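Local coordinates for pathogenicity island protein (PDB 3HL6) that is of unknown function but is encoded on a Staphylococcus aureus pathogenicity island and belongs to a putative mobile pathogenicity island family, at residues 58-63 and 176-181; 116-121 and 182-187. One frame throughout, in Å; residues are numbered along the deposited sequence.

Interaction 1: residues 58-63 and 176-181; sequences YIKDCK and GLKLVT
Lys-178 of helix 171-184 reaches across Ile-59 to Lys-60, in the loop that follows strand 52-57. Its CB makes no close contact; touching begins at CG. Lys-178 CG, anti to the backbone N (chi1 171°), lies 3.5 Å from Ile-59 CD1. Lys-178 CD passes the same methyl, Ile-59 CD1, at 3.9 Å. The chain stays extended, and Lys-178 CE lies 3.6 Å from Lys-60 CE, where the two lysines cross at about a right angle. At the tip, Lys-178 NZ is modelled 2.9 Å from Lys-60 CE, too short for an ordinary carbon-nitrogen contact and therefore doubtful in detail.

Ile-59 is buried and points toward the helix. Ile-59 CD1 also meets the backbone O of Lys-178 (3.7 Å) and the hydroxyl OG1 of Thr-181, nearly one helical turn on. Lys-178 and Thr-181 both touch Val-57 as well, so this face of the helix covers the end of strand 52-57 and the start of the loop.

Contact across the segments is thus mostly hydrocarbon, with the isoleucine methyl also against a carbonyl and a hydroxyl oxygen. As modelled, and with the same doubt about the lysine tip, Lys-60 NZ and Lys-178 NZ stand 4.2 Å apart; the salt bridge from Lys-60 NZ to Asp-61 OD2 (3.0 Å) would probably offset part of any repulsion.

Interaction 2: residues 116-121 and 182-187; sequences YGLQTY and EFVQDE
Tyr-121 and Leu-118, about one turn apart on helix 112-121, pack against Phe-183 and Val-184 in the last turn of helix 171-184, a helix-helix contact within the largely helical part of the fold. Leu-118, Phe-183 and Val-184 are its buried residues. Leu-118 CD2 rests 3.5 Å from Phe-183 CD1 and almost as near Phe-183 CE1, the two side chains crossing obliquely. Phe-183 CE1 also lies 3.5 Å from Leu-118 O, with Phe-183 CZ close behind. Tyr-194 of helix 191-208 touches both residues, while Val-152 of helix 152-163 meets Leu-118 and Val-184; two further helices thus help to enclose the apolar cluster.

Tyr-121 contributes the most surface. Tyr-121 CB lies 4.0 Å from Phe-183 CE1, and chi1 (-157°) sets Tyr-121 CG anti to the backbone N. The tyrosine side chain crosses Val-184 at about a right angle. Val-184 CG2 sits over one face of the Tyr-121 ring, in a CH-pi contact 4.2 Å from the ring centroid and 20° off the normal. Val-184 CG1 is modelled 3.1 Å from Tyr-121 OH, a short distance best taken as doubtful. Tyr-121 OH also gives a weak hydrogen bond to Val-184 O (3.5 Å). Beyond the helix, Asp-186 and Tyr-121 reach toward each other tip to tip, the carboxylate turned 41° from the ring plane and Asp-186 OD1 lying 3.4 Å from Tyr-121 CE1.

In the fold
Interactions 1 and 2 follow one another along helix 171-184: residues 176-181 meet the loop after strand 52-57, whereas the segment 182-187 carries the chain past helix 112-121 and out of the helix. Their centres are 12 Å apart, and they touch directly, Cys-62 SG lying 3.7 Å from Gln-185 CB and 4.1 Å from Glu-182 CG. Gln-185 also bonds to the same loop, OE1 to Arg-65 N and NE2 to Gln-66 O, with NE2 bonded to Thr-181 O as well. One helix therefore joins the five-stranded mixed sheet side of the chain to its helical side. With the protein's function unknown, the two contacts can be related only through the fold.

Interaction 1: residues 58-63 and 176-181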
loop_
_atom_site.group_PDB
_atom_site.type_symbol
_atom_site.label_atom_id
_atom_site.label_comp_id
_atom_site.label_asym_id
_atom_site.label_seq_id
_atom_site.Cartn_x
_atom_site.Cartn_y
_atom_site.Cartn_z
ATOM N N TYR B 58 12.583 6.374 19.156
ATOM C CA TYR B 58 13.867 6.371 19.785
ATOM C C TYR B 58 13.755 7.133 21.111
ATOM O O TYR B 58 13.235 8.236 21.151
ATOM C CB TYR B 58 14.865 6.954 18.805
ATOM C CG TYR B 58 16.025 7.648 19.432
ATOM C CD1 TYR B 58 17.195 6.953 19.719
ATOM C CD2 TYR B 58 15.962 9.004 19.717
ATOM C CE1 TYR B 58 18.271 7.590 20.290
ATOM C CE2 TYR B 58 17.025 9.645 20.277
ATOM C CZ TYR B 58 18.176 8.935 20.563
ATOM O OH TYR B 58 19.229 9.589 21.130
ATOM N N ILE B 59 14.163 6.495 22.203
ATOM C CA ILE B 59 14.218 7.156 23.507
ATOM C C ILE B 59 15.660 7.266 24.012
ATOM O O ILE B 59 16.378 6.255 24.133
ATOM C CB ILE B 59 13.389 6.422 24.595
ATOM C CG1 ILE B 59 12.145 5.726 24.004
ATOM C CG2 ILE B 59 13.085 7.365 25.776
ATOM C CD1 ILE B 59 10.938 6.598 23.847
ATOM N N LYS B 60 16.075 8.505 24.307
ATOM C CA LYS B 60 17.488 8.812 24.588
ATOM C C LYS B 60 17.937 8.275 25.951
ATOM O O LYS B 60 18.924 7.524 26.042
ATOM C CB LYS B 60 17.723 10.326 24.517
ATOM C CG LYS B 60 16.693 11.132 25.314
ATOM C CD LYS B 60 15.270 10.983 24.679
ATOM C CE LYS B 60 14.201 11.307 25.744
ATOM N NZ LYS B 60 14.471 10.540 27.009
ATOM N N ASP B 61 17.195 8.664 27.000
ATOM C CA ASP B 61 17.474 8.229 28.374
ATOM C C ASP B 61 17.450 6.714 28.493
ATOM O O ASP B 61 18.204 6.126 29.278
ATOM C CB ASP B 61 16.434 8.817 29.342
ATOM C CG ASP B 61 16.481 10.353 29.387
ATOM O OD1 ASP B 61 17.521 10.941 28.979
ATOM O OD2 ASP B 61 15.476 10.973 29.821
ATOM N N CYS B 62 16.576 6.094 27.697
ATOM C CA CYS B 62 16.023 4.790 28.021
ATOM C C CYS B 62 16.629 3.702 27.151
ATOM O O CYS B 62 16.645 3.821 25.926
ATOM C CB CYS B 62 14.503 4.834 27.825
ATOM S SG CYS B 62 13.669 3.240 28.017
ATOM N N LYS B 63 17.116 2.641 27.792
ATOM C CA LYS B 63 17.514 1.413 27.102
ATOM C C LYS B 63 16.283 0.669 26.569
ATOM O O LYS B 63 15.361 0.362 27.328
ATOM C CB LYS B 63 18.292 0.497 28.058
ATOM C CG LYS B 63 19.405 -0.303 27.395
ATOM C CD LYS B 63 19.947 -1.385 28.337
ATOM C CE LYS B 63 20.419 -2.614 27.475
ATOM N NZ LYS B 63 20.917 -3.711 28.380
ATOM N N GLY B 176 2.685 11.216 23.120
ATOM C CA GLY B 176 1.895 10.026 23.445
ATOM C C GLY B 176 2.528 8.685 23.135
ATOM O O GLY B 176 2.582 7.802 23.990
ATOM N N LEU B 177 3.005 8.513 21.911
ATOM C CA LEU B 177 3.597 7.234 21.526
ATOM C C LEU B 177 4.928 6.975 22.259
ATOM O O LEU B 177 5.261 5.829 22.604
ATOM C CB LEU B 177 3.761 7.152 20.011
ATOM C CG LEU B 177 4.253 5.786 19.524
ATOM C CD1 LEU B 177 3.259 4.628 19.905
ATOM C CD2 LEU B 177 4.533 5.826 18.040
ATOM N N LYS B 178 5.666 8.050 22.516
ATOM C CA LYS B 178 6.929 7.947 23.203
ATOM C C LYS B 178 6.760 7.520 24.668
ATOM O O LYS B 178 7.509 6.653 25.138
ATOM C CB LYS B 178 7.689 9.280 23.074
ATOM C CG LYS B 178 8.926 9.402 23.899
ATOM C CD LYS B 178 9.920 10.342 23.226
ATOM C CE LYS B 178 11.043 10.721 24.213
ATOM N NZ LYS B 178 12.218 11.393 23.582
ATOM N N LEU B 179 5.775 8.086 25.373
ATOM C CA LEU B 179 5.560 7.746 26.795
ATOM C C LEU B 179 5.055 6.312 27.001
ATOM O O LEU B 179 5.368 5.626 27.985
ATOM C CB LEU B 179 4.555 8.693 27.451
ATOM C CG LEU B 179 4.697 10.211 27.369
ATOM C CD1 LEU B 179 3.321 10.895 27.458
ATOM C CD2 LEU B 179 5.629 10.705 28.468
ATOM N N VAL B 180 4.236 5.874 26.070
ATOM C CA VAL B 180 3.735 4.529 26.118
ATOM C C VAL B 180 4.867 3.574 25.772
ATOM O O VAL B 180 5.030 2.545 26.419
ATOM C CB VAL B 180 2.542 4.389 25.166
ATOM C CG1 VAL B 180 2.194 2.997 25.018
ATOM C CG2 VAL B 180 1.309 5.175 25.760
ATOM N N THR B 181 5.679 3.910 24.770
ATOM C CA THR B 181 6.723 2.969 24.401
ATOM C C THR B 181 7.839 2.945 25.447
ATOM O O THR B 181 8.491 1.926 25.643
ATOM C CB THR B 181 7.278 3.172 22.958
ATOM O OG1 THR B 181 7.847 4.458 22.837
ATOM C CG2 THR B 181 6.176 3.136 21.964
#

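Interaction 2: residues 116-121 and 182-187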
loop_
_atom_site.group_PDB
_atom_site.type_symbol
_atom_site.label_atom_id
_atom_site.label_comp_id
_atom_site.label_asym_id
_atom_site.label_seq_id
_atom_site.Cartn_x
_atom_site.Cartn_y
_atom_site.Cartn_z
ATOM N N TYR B 116 -6.340 -0.130 31.096
ATOM C CA TYR B 116 -6.437 -1.177 32.099
ATOM C C TYR B 116 -5.225 -2.072 31.995
ATOM O O TYR B 116 -4.673 -2.473 33.003
ATOM C CB TYR B 116 -7.720 -1.999 31.936
ATOM C CG TYR B 116 -7.734 -3.250 32.816
ATOM C CD1 TYR B 116 -7.231 -4.470 32.348
ATOM C CD2 TYR B 116 -8.231 -3.203 34.125
ATOM C CE1 TYR B 116 -7.231 -5.605 33.159
ATOM C CE2 TYR B 116 -8.235 -4.331 34.936
ATOM C CZ TYR B 116 -7.740 -5.525 34.448
ATOM O OH TYR B 116 -7.753 -6.645 35.256
ATOM N N GLY B 117 -4.821 -2.372 30.761
ATOM C CA GLY B 117 -3.685 -3.246 30.498
ATOM C C GLY B 117 -2.363 -2.609 30.868
ATOM O O GLY B 117 -1.432 -3.293 31.270
ATOM N N LEU B 118 -2.284 -1.291 30.727
ATOM C CA LEU B 118 -1.115 -0.552 31.178
ATOM C C LEU B 118 -0.979 -0.572 32.702
ATOM O O LEU B 118 0.105 -0.855 33.224
ATOM C CB LEU B 118 -1.135 0.884 30.642
ATOM C CG LEU B 118 -0.731 1.016 29.162
ATOM C CD1 LEU B 118 -1.255 2.274 28.532
ATOM C CD2 LEU B 118 0.763 0.909 29.006
ATOM N N GLN B 119 -2.072 -0.275 33.401
ATOM C CA GLN B 119 -2.175 -0.518 34.833
ATOM C C GLN B 119 -1.517 -1.828 35.187
ATOM O O GLN B 119 -0.498 -1.886 35.885
ATOM C CB GLN B 119 -3.632 -0.659 35.215
ATOM C CG GLN B 119 -4.315 0.577 35.702
ATOM C CD GLN B 119 -5.304 0.233 36.787
ATOM O OE1 GLN B 119 -6.375 0.833 36.906
ATOM N NE2 GLN B 119 -4.954 -0.765 37.582
ATOM N N THR B 120 -2.148 -2.879 34.685
ATOM C CA THR B 120 -1.806 -4.268 34.943
ATOM C C THR B 120 -0.388 -4.648 34.516
ATOM O O THR B 120 0.156 -5.653 34.949
ATOM C CB THR B 120 -2.812 -5.153 34.191
ATOM O OG1 THR B 120 -4.085 -5.024 34.822
ATOM C CG2 THR B 120 -2.383 -6.601 34.212
ATOM N N TYR B 121 0.210 -3.850 33.652
ATOM C CA TYR B 121 1.560 -4.139 33.217
ATOM C C TYR B 121 2.510 -4.091 34.398
ATOM O O TYR B 121 3.357 -4.972 34.565
ATOM C CB TYR B 121 2.014 -3.132 32.175
ATOM C CG TYR B 121 3.130 -3.649 31.310
ATOM C CD1 TYR B 121 4.422 -3.113 31.399
ATOM C CD2 TYR B 121 2.894 -4.670 30.399
ATOM C CE1 TYR B 121 5.439 -3.593 30.600
ATOM C CE2 TYR B 121 3.902 -5.156 29.590
ATOM C CZ TYR B 121 5.171 -4.616 29.694
ATOM O OH TYR B 121 6.164 -5.107 28.886
ATOM N N GLU B 182 8.028 4.052 26.149
ATOM C CA GLU B 182 8.979 4.070 27.251
ATOM C C GLU B 182 8.528 3.213 28.426
ATOM O O GLU B 182 9.263 2.342 28.911
ATOM C CB GLU B 182 9.239 5.499 27.733
ATOM C CG GLU B 182 10.317 5.556 28.790
ATOM C CD GLU B 182 10.603 6.972 29.283
ATOM O OE1 GLU B 182 9.951 7.941 28.812
ATOM O OE2 GLU B 182 11.485 7.108 30.164
ATOM N N PHE B 183 7.316 3.485 28.889
ATOM C CA PHE B 183 6.742 2.795 30.026
ATOM C C PHE B 183 6.914 1.291 29.954
ATOM O O PHE B 183 7.079 0.622 30.970
ATOM C CB PHE B 183 5.270 3.137 30.104
ATOM C CG PHE B 183 4.531 2.433 31.202
ATOM C CD1 PHE B 183 3.600 1.433 30.903
ATOM C CD2 PHE B 183 4.715 2.799 32.527
ATOM C CE1 PHE B 183 2.886 0.803 31.908
ATOM C CE2 PHE B 183 4.001 2.160 33.545
ATOM C CZ PHE B 183 3.083 1.162 33.234
ATOM N N VAL B 184 6.876 0.747 28.751
ATOM C CA VAL B 184 6.914 -0.694 28.606
ATOM C C VAL B 184 8.319 -1.315 28.551
ATOM O O VAL B 184 8.478 -2.500 28.846
ATOM C CB VAL B 184 6.056 -1.140 27.413
ATOM C CG1 VAL B 184 6.368 -2.566 27.058
ATOM C CG2 VAL B 184 4.590 -0.979 27.763
ATOM N N GLN B 185 9.325 -0.531 28.177
ATOM C CA GLN B 185 10.711 -0.918 28.427
ATOM C C GLN B 185 10.906 -1.015 29.934
ATOM O O GLN B 185 10.969 0.006 30.620
ATOM C CB GLN B 185 11.687 0.111 27.852
ATOM C CG GLN B 185 11.386 0.570 26.431
ATOM C CD GLN B 185 11.265 -0.584 25.464
ATOM O OE1 GLN B 185 12.037 -1.539 25.532
ATOM N NE2 GLN B 185 10.287 -0.509 24.559
ATOM N N ASP B 186 10.962 -2.221 30.480
ATOM C CA ASP B 186 10.547 -2.362 31.883
ATOM C C ASP B 186 11.462 -1.698 32.901
ATOM O O ASP B 186 12.699 -1.840 32.858
ATOM C CB ASP B 186 10.318 -3.821 32.260
ATOM C CG ASP B 186 8.864 -4.110 32.547
ATOM O OD1 ASP B 186 8.090 -3.126 32.743
ATOM O OD2 ASP B 186 8.510 -5.315 32.576
ATOM N N GLU B 187 10.829 -0.967 33.820
ATOM C CA GLU B 187 11.427 -0.675 35.109
ATOM C C GLU B 187 10.997 -1.726 36.137
ATOM O O GLU B 187 11.080 -1.477 37.357
ATOM C CB GLU B 187 10.985 0.701 35.591
ATOM C CG GLU B 187 11.209 1.822 34.590
ATOM C CD GLU B 187 10.875 3.188 35.175
ATOM O OE1 GLU B 187 10.737 3.290 36.423
ATOM O OE2 GLU B 187 10.756 4.160 34.391
#